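Local atomic coordinates of bradyzoite pseudokinase 1 (Toxoplasma gondii, PDB entry 6M7Z), a protein that probably acts as a divergent kinase lacking the glycine-rich loop and regulates membrane ultrastructure of the parasitophorous vacuole. Residues A[63-68]-A[114-119]; A[108-113]-A[174-179]; A[232-237]-A[285-290]. All coordinates share one frame; numbering follows the deposited sequence.

Interaction 1: A[63-68]-A[114-119]; sequences RLLSLT and GEYRGA
In the N-lobe of this kinase-like fold, L64 and L65 at the end of helix 59-65 meet Y116 on the edge strand 114-117. The strand is the outermost one on its side of the four-stranded antiparallel sheet and pairs with strand 121-127. L64 and the tyrosine reach out to each other. CD2 of L64 sits over one face of the Y116 ring, 3.9 Å from the centroid and 17° off the normal, a CH-pi contact. It is not quite over the ring centre. The CG of L64 is anti to its backbone N (chi1 -174°), which carries the isobutyl group out over the hydroxyl end of the ring, with CG 3.8 Å from Y116 CZ. The other methyl, L64 CD1, lies 3.8 Å from Y116 CE2. The helix ends at once after this: S66 has positive phi in a Schellman motif, and S66 N bonds back to R63 O at 3.3 Å. G114, two residues before Y116, has backbone angles suited to a residue without CB. P25 and I27 from a loop and F125 of the neighbouring strand also touch Y116. E115 turns its CB away from the helix, and its OE1 forms a salt bridge with R99 of helix 88-101. L65 meets the ring obliquely, with CD2 3.8 Å from Y116 CE1.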
loop_
_atom_site.group_PDB
_atom_site.type_symbol
_atom_site.label_atom_id
_atom_site.label_comp_id
_atom_site.label_asym_id
_atom_site.label_seq_id
_atom_site.Cartn_x
_atom_site.Cartn_y
_atom_site.Cartn_z
ATOM N N ARG A 63 -15.406 -14.918 11.713
ATOM C CA ARG A 63 -15.521 -14.700 13.166
ATOM C C ARG A 63 -14.239 -14.041 13.692
ATOM O O ARG A 63 -14.310 -13.058 14.420
ATOM C CB ARG A 63 -15.840 -16.016 13.897
ATOM C CG ARG A 63 -16.082 -15.891 15.398
ATOM C CD ARG A 63 -15.712 -17.152 16.155
ATOM N NE ARG A 63 -16.867 -18.035 16.169
ATOM C CZ ARG A 63 -17.176 -18.856 17.174
ATOM N NH1 ARG A 63 -16.233 -19.246 18.019
ATOM N NH2 ARG A 63 -18.425 -19.281 17.347
ATOM N N LEU A 64 -13.071 -14.571 13.312
ATOM C CA LEU A 64 -11.792 -14.056 13.815
ATOM C C LEU A 64 -11.619 -12.563 13.481
ATOM O O LEU A 64 -11.117 -11.807 14.290
ATOM C CB LEU A 64 -10.639 -14.876 13.225
ATOM C CG LEU A 64 -9.256 -14.525 13.781
ATOM C CD1 LEU A 64 -9.079 -15.086 15.186
ATOM C CD2 LEU A 64 -8.149 -15.037 12.873
ATOM N N LEU A 65 -12.023 -12.161 12.265
ATOM C CA LEU A 65 -11.789 -10.800 11.752
ATOM C C LEU A 65 -13.012 -9.888 12.009
ATOM O O LEU A 65 -12.953 -8.707 11.737
ATOM C CB LEU A 65 -11.452 -10.880 10.257
ATOM C CG LEU A 65 -10.213 -11.725 9.894
ATOM C CD1 LEU A 65 -9.949 -11.732 8.401
ATOM C CD2 LEU A 65 -8.936 -11.287 10.623
ATOM N N SER A 66 -14.115 -10.444 12.494
ATOM C CA SER A 66 -15.389 -9.718 12.642
ATOM C C SER A 66 -15.769 -9.048 11.320
ATOM O O SER A 66 -16.062 -7.860 11.304
ATOM C CB SER A 66 -15.334 -8.680 13.735
ATOM O OG SER A 66 -15.077 -9.273 14.987
ATOM N N LEU A 67 -15.759 -9.811 10.225
ATOM C CA LEU A 67 -16.101 -9.259 8.910
ATOM C C LEU A 67 -17.605 -8.939 8.852
ATOM O O LEU A 67 -18.424 -9.756 9.232
ATOM C CB LEU A 67 -15.719 -10.247 7.800
ATOM C CG LEU A 67 -14.229 -10.582 7.656
ATOM C CD1 LEU A 67 -13.992 -11.480 6.459
ATOM C CD2 LEU A 67 -13.372 -9.323 7.544
ATOM N N THR A 68 -17.936 -7.741 8.368
ATOM C CA THR A 68 -19.299 -7.371 7.983
ATOM C C THR A 68 -19.692 -8.201 6.764
ATOM O O THR A 68 -18.823 -8.739 6.094
ATOM C CB THR A 68 -19.401 -5.867 7.672
ATOM O OG1 THR A 68 -18.601 -5.598 6.517
ATOM C CG2 THR A 68 -18.962 -4.992 8.827
ATOM N N GLY A 114 -6.344 -7.114 10.772
ATOM C CA GLY A 114 -5.851 -7.903 11.901
ATOM C C GLY A 114 -4.483 -8.501 11.641
ATOM O O GLY A 114 -4.167 -8.869 10.506
ATOM N N GLU A 115 -3.688 -8.606 12.710
ATOM C CA GLU A 115 -2.343 -9.191 12.676
ATOM C C GLU A 115 -2.305 -10.366 13.655
ATOM O O GLU A 115 -2.760 -10.244 14.768
ATOM C CB GLU A 115 -1.281 -8.150 13.040
ATOM C CG GLU A 115 -1.502 -6.787 12.394
ATOM C CD GLU A 115 -2.607 -5.917 12.994
ATOM O OE1 GLU A 115 -2.925 -6.082 14.205
ATOM O OE2 GLU A 115 -3.143 -5.062 12.269
ATOM N N TYR A 116 -1.746 -11.498 13.219
ATOM C CA TYR A 116 -1.714 -12.718 14.019
ATOM C C TYR A 116 -0.366 -13.427 13.857
ATOM O O TYR A 116 0.393 -13.145 12.961
ATOM C CB TYR A 116 -2.873 -13.643 13.645
ATOM C CG TYR A 116 -4.225 -13.005 13.811
ATOM C CD1 TYR A 116 -4.763 -12.222 12.803
ATOM C CD2 TYR A 116 -4.939 -13.126 15.000
ATOM C CE1 TYR A 116 -5.991 -11.599 12.947
ATOM C CE2 TYR A 116 -6.190 -12.542 15.147
ATOM C CZ TYR A 116 -6.717 -11.770 14.119
ATOM O OH TYR A 116 -7.943 -11.180 14.269
ATOM N N ARG A 117 -0.100 -14.346 14.782
ATOM C CA ARG A 117 1.054 -15.204 14.799
ATOM C C ARG A 117 0.544 -16.643 14.877
ATOM O O ARG A 117 -0.337 -16.938 15.652
ATOM C CB ARG A 117 1.938 -14.857 15.998
ATOM C CG ARG A 117 2.937 -15.936 16.372
ATOM C CD ARG A 117 3.871 -15.575 17.504
ATOM N NE ARG A 117 3.094 -15.284 18.694
ATOM C CZ ARG A 117 2.547 -16.203 19.483
ATOM N NH1 ARG A 117 2.655 -17.485 19.189
ATOM N NH2 ARG A 117 1.894 -15.840 20.570
ATOM N N GLY A 118 1.066 -17.517 14.014
ATOM C CA GLY A 118 0.929 -18.951 14.159
ATOM C C GLY A 118 2.186 -19.529 14.761
ATOM O O GLY A 118 2.971 -18.801 15.325
ATOM N N ALA A 119 2.390 -20.835 14.600
ATOM C CA ALA A 119 3.615 -21.495 15.094
ATOM C C ALA A 119 4.861 -21.004 14.335
ATOM O O ALA A 119 5.876 -20.792 14.951
ATOM C CB ALA A 119 3.462 -22.991 14.998
#

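Interaction 2: A[108-113]-A[174-179]; sequences LLLPSL and SFSVLP
S176 and L178 meet L110 and P111 of the loop that joins helix 88-101 to strand 114-117. F175 opens strand 175-177. Its CB points away from the loop, and its side chain packs on M153 of helix 146-161 and on L185 of strand 183-185. S176 turns its CB toward the loop. Its OG stands between the backbone N and the carbonyl carbon (chi1 69°) and lies 4.1 Å from CD1 of L110, a loose contact. V177 turns to the other side of the strand, where it touches F312. L178 then reaches back to the loop with both methyls. Its CD2 lies 4.2 Å from CD1 of L110, and the two leucines are inclined to each other. Its CD1 lies 4.2 Å from CD of P111, which comes to meet it head-on. The single methyl L110 CD1 therefore touches both S176 and L178. All of these are van der Waals contacts at generous distances. The loop itself is held by backbone bonds from L108 and L110 to L185, and Y98 OH bonds to L110 O. L108 and L109 pack on helix 146-161. The loop between helix 88-101, the counterpart of helix C, and strand 114-117 thus holds to the C-lobe, as in protein kinases.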
loop_
_atom_site.group_PDB
_atom_site.type_symbol
_atom_site.label_atom_id
_atom_site.label_comp_id
_atom_site.label_asym_id
_atom_site.label_seq_id
_atom_site.Cartn_x
_atom_site.Cartn_y
_atom_site.Cartn_z
ATOM N N LEU A 108 -6.027 6.935 2.894
ATOM C CA LEU A 108 -5.279 6.652 1.663
ATOM C C LEU A 108 -4.152 5.628 1.892
ATOM O O LEU A 108 -3.289 5.500 1.034
ATOM C CB LEU A 108 -4.716 7.978 1.131
ATOM C CG LEU A 108 -5.764 8.973 0.619
ATOM C CD1 LEU A 108 -5.085 10.150 -0.072
ATOM C CD2 LEU A 108 -6.752 8.308 -0.347
ATOM N N LEU A 109 -4.144 4.924 3.033
ATOM C CA LEU A 109 -3.174 3.861 3.297
ATOM C C LEU A 109 -3.913 2.513 3.366
ATOM O O LEU A 109 -5.034 2.450 3.885
ATOM C CB LEU A 109 -2.430 4.144 4.605
ATOM C CG LEU A 109 -1.690 5.487 4.679
ATOM C CD1 LEU A 109 -0.875 5.609 5.962
ATOM C CD2 LEU A 109 -0.776 5.718 3.485
ATOM N N LEU A 110 -3.278 1.451 2.834
ATOM C CA LEU A 110 -3.852 0.110 2.828
ATOM C C LEU A 110 -4.192 -0.283 4.268
ATOM O O LEU A 110 -3.309 -0.346 5.115
ATOM C CB LEU A 110 -2.852 -0.856 2.199
ATOM C CG LEU A 110 -3.278 -2.332 2.106
ATOM C CD1 LEU A 110 -4.449 -2.482 1.142
ATOM C CD2 LEU A 110 -2.105 -3.207 1.646
ATOM N N PRO A 111 -5.471 -0.512 4.609
ATOM C CA PRO A 111 -5.842 -0.903 5.964
ATOM C C PRO A 111 -5.538 -2.371 6.298
ATOM O O PRO A 111 -5.587 -3.227 5.419
ATOM C CB PRO A 111 -7.362 -0.662 6.022
ATOM C CG PRO A 111 -7.836 -0.704 4.572
ATOM C CD PRO A 111 -6.629 -0.383 3.721
ATOM N N SER A 112 -5.212 -2.618 7.571
ATOM C CA SER A 112 -5.094 -3.958 8.147
ATOM C C SER A 112 -6.432 -4.366 8.777
ATOM O O SER A 112 -7.048 -3.555 9.433
ATOM C CB SER A 112 -3.997 -3.994 9.180
ATOM O OG SER A 112 -4.036 -5.229 9.889
ATOM N N LEU A 113 -6.844 -5.624 8.589
ATOM C CA LEU A 113 -8.032 -6.198 9.241
ATOM C C LEU A 113 -7.641 -7.028 10.471
ATOM O O LEU A 113 -8.508 -7.595 11.120
ATOM C CB LEU A 113 -8.773 -7.092 8.245
ATOM C CG LEU A 113 -9.257 -6.403 6.977
ATOM C CD1 LEU A 113 -9.970 -7.413 6.069
ATOM C CD2 LEU A 113 -10.169 -5.210 7.298
ATOM N N SER A 174 2.822 -0.226 -5.692
ATOM C CA SER A 174 2.663 0.111 -4.296
ATOM C C SER A 174 1.211 0.508 -4.026
ATOM O O SER A 174 0.753 0.395 -2.914
ATOM C CB SER A 174 3.596 1.223 -3.876
ATOM O OG SER A 174 4.956 0.857 -4.026
ATOM N N PHE A 175 0.524 0.991 -5.061
ATOM C CA PHE A 175 -0.825 1.484 -4.991
ATOM C C PHE A 175 -1.781 0.374 -5.425
ATOM O O PHE A 175 -1.504 -0.361 -6.378
ATOM C CB PHE A 175 -0.974 2.738 -5.858
ATOM C CG PHE A 175 -0.139 3.910 -5.392
ATOM C CD1 PHE A 175 -0.616 4.801 -4.446
ATOM C CD2 PHE A 175 1.140 4.107 -5.885
ATOM C CE1 PHE A 175 0.160 5.867 -4.019
ATOM C CE2 PHE A 175 1.921 5.165 -5.449
ATOM C CZ PHE A 175 1.433 6.045 -4.522
ATOM N N SER A 176 -2.908 0.260 -4.716
ATOM C CA SER A 176 -3.929 -0.720 -5.064
ATOM C C SER A 176 -5.328 -0.092 -4.957
ATOM O O SER A 176 -5.523 0.945 -4.339
ATOM C CB SER A 176 -3.791 -1.962 -4.240
ATOM O OG SER A 176 -4.130 -1.734 -2.883
ATOM N N VAL A 177 -6.287 -0.732 -5.617
ATOM C CA VAL A 177 -7.633 -0.236 -5.706
ATOM C C VAL A 177 -8.505 -1.130 -4.828
ATOM O O VAL A 177 -8.593 -2.325 -5.077
ATOM C CB VAL A 177 -8.134 -0.236 -7.163
ATOM C CG1 VAL A 177 -9.555 0.312 -7.249
ATOM C CG2 VAL A 177 -7.197 0.532 -8.089
ATOM N N LEU A 178 -9.126 -0.547 -3.794
ATOM C CA LEU A 178 -9.985 -1.316 -2.897
ATOM C C LEU A 178 -11.309 -1.585 -3.609
ATOM O O LEU A 178 -11.635 -0.950 -4.620
ATOM C CB LEU A 178 -10.185 -0.547 -1.589
ATOM C CG LEU A 178 -8.916 -0.321 -0.754
ATOM C CD1 LEU A 178 -9.243 0.391 0.551
ATOM C CD2 LEU A 178 -8.203 -1.636 -0.482
ATOM N N PRO A 179 -12.111 -2.574 -3.140
ATOM C CA PRO A 179 -13.417 -2.844 -3.742
ATOM C C PRO A 179 -14.317 -1.601 -3.870
ATOM O O PRO A 179 -14.993 -1.468 -4.884
ATOM C CB PRO A 179 -14.014 -3.910 -2.833
ATOM C CG PRO A 179 -12.797 -4.634 -2.309
ATOM C CD PRO A 179 -11.773 -3.539 -2.084
#

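Interaction 3: A[232-237]-A[285-290]; sequences SDVYSL and PTIEEI
V234 of helix 230-248 points its CB at the turn that leads into helix 287-291. That CB lies 4.2 Å from the carbonyl O of P285. Both branches then close on the same oxygen: CG1 is 3.7 Å from P285 O, and CG2 is equally near. Beyond the carbonyl the branches part. CG1, anti to the backbone N (chi1 165°), runs on to CD1 of I290 at 4.0 Å, the two side chains meeting tip to tip. CG2 instead faces CD1 of I287 at 4.2 Å. V234 thus packs against the turn and the first helical turn that follows it. In the kinase fold these are helix F, the central helix of the C-lobe, and the helix that follows the Arg-Pro-Thr sequence near the end of the domain. D233, the next residue back on helix F, turns to the segment that corresponds to the catalytic loop of other kinases: its OD2 accepts from H167 N and H161 NE2, and its OD1 from R168 N. The short helix is capped by T286, whose OG1 accepts from E289 N at 3.1 Å in a nearly straight bond (168°). Its first turn is closed by I290 N bonding to T286 O at 2.9 Å. M276 of helix 263-276 packs on V234, L237 and I290, while L157 of helix 146-161 touches L237.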
loop_
_atom_site.group_PDB
_atom_site.type_symbol
_atom_site.label_atom_id
_atom_site.label_comp_id
_atom_site.label_asym_id
_atom_site.label_seq_id
_atom_site.Cartn_x
_atom_site.Cartn_y
_atom_site.Cartn_z
ATOM N N SER A 232 13.974 11.441 -1.852
ATOM C CA SER A 232 14.131 10.145 -2.533
ATOM C C SER A 232 12.750 9.509 -2.789
ATOM O O SER A 232 12.550 8.893 -3.818
ATOM C CB SER A 232 15.092 9.201 -1.811
ATOM O OG SER A 232 14.769 9.062 -0.429
ATOM N N ASP A 233 11.787 9.706 -1.884
ATOM C CA ASP A 233 10.382 9.302 -2.123
ATOM C C ASP A 233 9.806 10.101 -3.305
ATOM O O ASP A 233 9.071 9.530 -4.120
ATOM C CB ASP A 233 9.513 9.430 -0.871
ATOM C CG ASP A 233 9.535 8.215 0.061
ATOM O OD1 ASP A 233 10.206 7.192 -0.286
ATOM O OD2 ASP A 233 8.857 8.284 1.129
ATOM N N VAL A 234 10.161 11.393 -3.420
ATOM C CA VAL A 234 9.702 12.224 -4.553
ATOM C C VAL A 234 10.242 11.641 -5.865
ATOM O O VAL A 234 9.511 11.548 -6.840
ATOM C CB VAL A 234 10.117 13.706 -4.403
ATOM C CG1 VAL A 234 9.980 14.473 -5.717
ATOM C CG2 VAL A 234 9.357 14.404 -3.292
ATOM N N TYR A 235 11.531 11.293 -5.882
ATOM C CA TYR A 235 12.161 10.677 -7.049
ATOM C C TYR A 235 11.371 9.418 -7.460
ATOM O O TYR A 235 10.956 9.290 -8.613
ATOM C CB TYR A 235 13.640 10.360 -6.774
ATOM C CG TYR A 235 14.324 9.691 -7.941
ATOM C CD1 TYR A 235 14.930 10.433 -8.941
ATOM C CD2 TYR A 235 14.320 8.309 -8.073
ATOM C CE1 TYR A 235 15.537 9.821 -10.028
ATOM C CE2 TYR A 235 14.908 7.688 -9.156
ATOM C CZ TYR A 235 15.505 8.443 -10.148
ATOM O OH TYR A 235 16.060 7.808 -11.220
ATOM N N SER A 236 11.150 8.510 -6.504
ATOM C CA SER A 236 10.489 7.212 -6.759
ATOM C C SER A 236 9.074 7.421 -7.300
ATOM O O SER A 236 8.638 6.696 -8.174
ATOM C CB SER A 236 10.438 6.353 -5.510
ATOM O OG SER A 236 11.743 6.016 -5.076
ATOM N N LEU A 237 8.349 8.391 -6.743
ATOM C CA LEU A 237 6.989 8.653 -7.169
ATOM C C LEU A 237 7.018 9.253 -8.582
ATOM O O LEU A 237 6.117 9.009 -9.401
ATOM C CB LEU A 237 6.306 9.591 -6.177
ATOM C CG LEU A 237 4.861 9.933 -6.531
ATOM C CD1 LEU A 237 3.991 8.686 -6.492
ATOM C CD2 LEU A 237 4.314 10.988 -5.596
ATOM N N PRO A 285 11.122 19.189 -6.559
ATOM C CA PRO A 285 10.117 19.876 -5.753
ATOM C C PRO A 285 9.744 19.109 -4.477
ATOM O O PRO A 285 9.853 17.887 -4.430
ATOM C CB PRO A 285 8.901 19.944 -6.689
ATOM C CG PRO A 285 9.088 18.767 -7.613
ATOM C CD PRO A 285 10.583 18.701 -7.839
ATOM N N THR A 286 9.290 19.850 -3.465
ATOM C CA THR A 286 8.672 19.274 -2.268
ATOM C C THR A 286 7.252 18.815 -2.614
ATOM O O THR A 286 6.703 19.182 -3.666
ATOM C CB THR A 286 8.600 20.294 -1.124
ATOM O OG1 THR A 286 7.647 21.282 -1.521
ATOM C CG2 THR A 286 9.929 20.948 -0.811
ATOM N N ILE A 287 6.651 18.053 -1.697
ATOM C CA ILE A 287 5.266 17.596 -1.825
ATOM C C ILE A 287 4.354 18.821 -1.992
ATOM O O ILE A 287 3.459 18.808 -2.838
ATOM C CB ILE A 287 4.840 16.742 -0.612
ATOM C CG1 ILE A 287 5.703 15.488 -0.446
ATOM C CG2 ILE A 287 3.353 16.410 -0.685
ATOM C CD1 ILE A 287 5.526 14.473 -1.551
ATOM N N GLU A 288 4.604 19.866 -1.188
ATOM C CA GLU A 288 3.803 21.107 -1.176
ATOM C C GLU A 288 3.844 21.763 -2.567
ATOM O O GLU A 288 2.811 22.154 -3.106
ATOM C CB GLU A 288 4.283 22.094 -0.098
ATOM C CG GLU A 288 4.601 21.500 1.276
ATOM C CD GLU A 288 3.501 20.703 1.969
ATOM O OE1 GLU A 288 2.313 21.034 1.771
ATOM O OE2 GLU A 288 3.836 19.751 2.709
ATOM N N GLU A 289 5.043 21.869 -3.150
ATOM C CA GLU A 289 5.215 22.449 -4.486
ATOM C C GLU A 289 4.534 21.566 -5.539
ATOM O O GLU A 289 3.882 22.088 -6.435
ATOM C CB GLU A 289 6.697 22.644 -4.801
ATOM C CG GLU A 289 7.355 23.707 -3.944
ATOM C CD GLU A 289 8.868 23.744 -4.031
ATOM O OE1 GLU A 289 9.492 24.369 -3.151
ATOM O OE2 GLU A 289 9.415 23.148 -4.971
ATOM N N ILE A 290 4.669 20.237 -5.415
ATOM C CA ILE A 290 4.026 19.292 -6.342
ATOM C C ILE A 290 2.507 19.521 -6.341
ATOM O O ILE A 290 1.886 19.505 -7.402
ATOM C CB ILE A 290 4.374 17.830 -5.991
ATOM C CG1 ILE A 290 5.829 17.498 -6.326
ATOM C CG2 ILE A 290 3.405 16.851 -6.656
ATOM C CD1 ILE A 290 6.360 16.284 -5.609
#

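Overall arrangement
From the N terminus, the chain first passes through 63-68, then helix 88-101. Segment 108-113 follows and runs directly into 114-119, which closes interaction 1 within the N-lobe. Interaction 2 has opened by then and closes at 174-179, so interactions 1 and 2 cross. It ties the loop after helix 88-101 of the N-lobe to strand 175-177 of the C-lobe. The two also touch: L65 CD2 lies 3.7 Å from L113 O. Interaction 3 follows in series and closes a loop inside the C-lobe, joining helix 230-248 to helix 287-291. It meets interaction 2 where F175 CZ is 4.2 Å from L237 CD1. Interactions 1 and 3 have centres about 36 Å apart, on opposite sides of the chain's centre.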